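Local coordinates for histidine-rich glycoprotein (Oryctolagus cuniculus, PDB 4CCV), which binds heparin, heparan sulfate, heme, plasminogen, thrombospondin and divalent metal ions in plasma, acting as an adapter protein implicated in regulating coagulation, fibrinolysis and angiogenesis, at residues R39-V43 against Y55-S59. Numbering follows the deposited sequence.
Sequences RVERV and YVDFS
R42 and D57 run alongside each other in the same direction, and the guanidinium takes a single carboxylate oxygen side-on: R42 NE and R42 NH2 each stand 2.9 Å from D57 OD2. That oxygen sits at the edge of the guanidinium, only 6° out of its plane. Both nitrogens share OD2, and the two flat groups are turned 52° apart, so the salt bridge is neither two-oxygen nor coplanar. A bend at chi3 (64°) in the otherwise extended R42 chain brings NE round to the acid. D57 OD1 is bridged separately by R78 of the next strand, 73-84, so the carboxylate is shared by two neighbouring arginines, which probably favours its charged form.

In this second cystatin domain the two segments belong to the hairpin of strands 35-47 and 51-62, and a classic beta bulge interrupts their antiparallel pairing: E41 and R42 both face D57. D57 O accepts E41 N at 2.7 Å, whereas its bond from R42 N is weak at 3.3 Å.

The bulge residue E41 bends at chi2 and reaches across to S59 of the partner strand, two residues on from D57, whose OG donates to the anti lone pair of E41 OE2 (2.7 Å). S59 OG also accepts R39 N at 3.0 Å. On the sheet face bearing V40, V43, V56 and F58, V40 CG1 meets V56 CG1 at 4.1 Å, the two side chains crossing at a slant.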
loop_
_atom_site.group_PDB
_atom_site.type_symbol
_atom_site.label_atom_id
_atom_site.label_comp_id
_atom_site.label_asym_id
_atom_site.label_seq_id
_atom_site.Cartn_x
_atom_site.Cartn_y
_atom_site.Cartn_z
ATOM N N ARG A 39 -3.056 -6.124 -5.205
ATOM C CA ARG A 39 -1.975 -6.068 -6.224
ATOM C C ARG A 39 -1.074 -4.893 -5.868
ATOM O O ARG A 39 -1.581 -3.848 -5.397
ATOM C CB ARG A 39 -2.488 -5.754 -7.628
ATOM C CG ARG A 39 -3.360 -6.810 -8.248
ATOM C CD ARG A 39 -3.835 -6.490 -9.654
ATOM N NE ARG A 39 -4.858 -7.508 -9.994
ATOM C CZ ARG A 39 -6.183 -7.276 -10.140
ATOM N NH1 ARG A 39 -6.687 -6.049 -10.091
ATOM N NH2 ARG A 39 -7.022 -8.275 -10.417
ATOM N N VAL A 40 0.227 -5.031 -6.121
ATOM C CA VAL A 40 1.126 -3.886 -6.159
ATOM C C VAL A 40 0.868 -3.179 -7.468
ATOM O O VAL A 40 0.962 -3.819 -8.515
ATOM C CB VAL A 40 2.609 -4.329 -6.028
ATOM C CG1 VAL A 40 3.530 -3.124 -6.079
ATOM C CG2 VAL A 40 2.824 -5.000 -4.696
ATOM N N GLU A 41 0.486 -1.898 -7.427
ATOM C CA GLU A 41 0.034 -1.172 -8.614
ATOM C C GLU A 41 1.106 -0.337 -9.317
ATOM O O GLU A 41 1.089 -0.217 -10.541
ATOM C CB GLU A 41 -1.135 -0.234 -8.217
ATOM C CG GLU A 41 -2.233 -0.941 -7.418
ATOM C CD GLU A 41 -3.339 -1.517 -8.270
ATOM O OE1 GLU A 41 -3.432 -1.055 -9.411
ATOM O OE2 GLU A 41 -4.149 -2.369 -7.799
ATOM N N ARG A 42 2.061 0.178 -8.557
ATOM C CA ARG A 42 3.057 1.120 -9.040
ATOM C C ARG A 42 4.147 1.289 -7.987
ATOM O O ARG A 42 3.879 1.285 -6.783
ATOM C CB ARG A 42 2.354 2.474 -9.343
ATOM C CG ARG A 42 3.317 3.517 -9.870
ATOM C CD ARG A 42 2.626 4.775 -10.332
ATOM N NE ARG A 42 1.963 5.441 -9.225
ATOM C CZ ARG A 42 1.399 6.629 -9.290
ATOM N NH1 ARG A 42 1.374 7.323 -10.419
ATOM N NH2 ARG A 42 0.849 7.108 -8.185
ATOM N N VAL A 43 5.390 1.445 -8.418
ATOM C CA VAL A 43 6.480 1.732 -7.503
ATOM C C VAL A 43 7.305 2.860 -8.105
ATOM O O VAL A 43 7.773 2.789 -9.264
ATOM C CB VAL A 43 7.403 0.539 -7.292
ATOM C CG1 VAL A 43 8.624 0.886 -6.423
ATOM C CG2 VAL A 43 6.641 -0.684 -6.751
ATOM N N TYR A 55 8.115 4.480 -3.143
ATOM C CA TYR A 55 6.706 4.715 -2.858
ATOM C C TYR A 55 5.970 3.579 -3.521
ATOM O O TYR A 55 5.975 3.433 -4.762
ATOM C CB TYR A 55 6.235 6.100 -3.343
ATOM C CG TYR A 55 7.000 7.213 -2.618
ATOM C CD1 TYR A 55 6.569 7.707 -1.389
ATOM C CD2 TYR A 55 8.148 7.764 -3.157
ATOM C CE1 TYR A 55 7.276 8.729 -0.736
ATOM C CE2 TYR A 55 8.869 8.766 -2.493
ATOM C CZ TYR A 55 8.410 9.263 -1.298
ATOM O OH TYR A 55 9.147 10.240 -0.605
ATOM N N VAL A 56 5.485 2.675 -2.679
ATOM C CA VAL A 56 4.883 1.445 -3.149
ATOM C C VAL A 56 3.394 1.665 -3.058
ATOM O O VAL A 56 2.901 1.766 -1.944
ATOM C CB VAL A 56 5.262 0.261 -2.271
ATOM C CG1 VAL A 56 4.597 -1.019 -2.779
ATOM C CG2 VAL A 56 6.769 0.075 -2.285
ATOM N N ASP A 57 2.701 1.712 -4.207
ATOM C CA ASP A 57 1.251 1.988 -4.296
ATOM C C ASP A 57 0.597 0.643 -4.523
ATOM O O ASP A 57 0.972 -0.060 -5.450
ATOM C CB ASP A 57 0.873 2.900 -5.477
ATOM C CG ASP A 57 1.455 4.316 -5.361
ATOM O OD1 ASP A 57 1.706 4.684 -4.224
ATOM O OD2 ASP A 57 1.694 5.030 -6.363
ATOM N N PHE A 58 -0.326 0.290 -3.649
ATOM C CA PHE A 58 -0.923 -1.043 -3.645
ATOM C C PHE A 58 -2.406 -1.027 -3.335
ATOM O O PHE A 58 -2.892 -0.095 -2.670
ATOM C CB PHE A 58 -0.122 -2.059 -2.778
ATOM C CG PHE A 58 -0.056 -1.764 -1.330
ATOM C CD1 PHE A 58 0.925 -0.923 -0.822
ATOM C CD2 PHE A 58 -0.921 -2.362 -0.444
ATOM C CE1 PHE A 58 1.033 -0.712 0.535
ATOM C CE2 PHE A 58 -0.846 -2.125 0.913
ATOM C CZ PHE A 58 0.176 -1.324 1.407
ATOM N N SER A 59 -3.141 -2.013 -3.895
ATOM C CA SER A 59 -4.547 -2.166 -3.610
ATOM C C SER A 59 -4.678 -3.141 -2.468
ATOM O O SER A 59 -3.799 -3.990 -2.274
ATOM C CB SER A 59 -5.346 -2.658 -4.827
ATOM O OG SER A 59 -4.651 -3.650 -5.505
#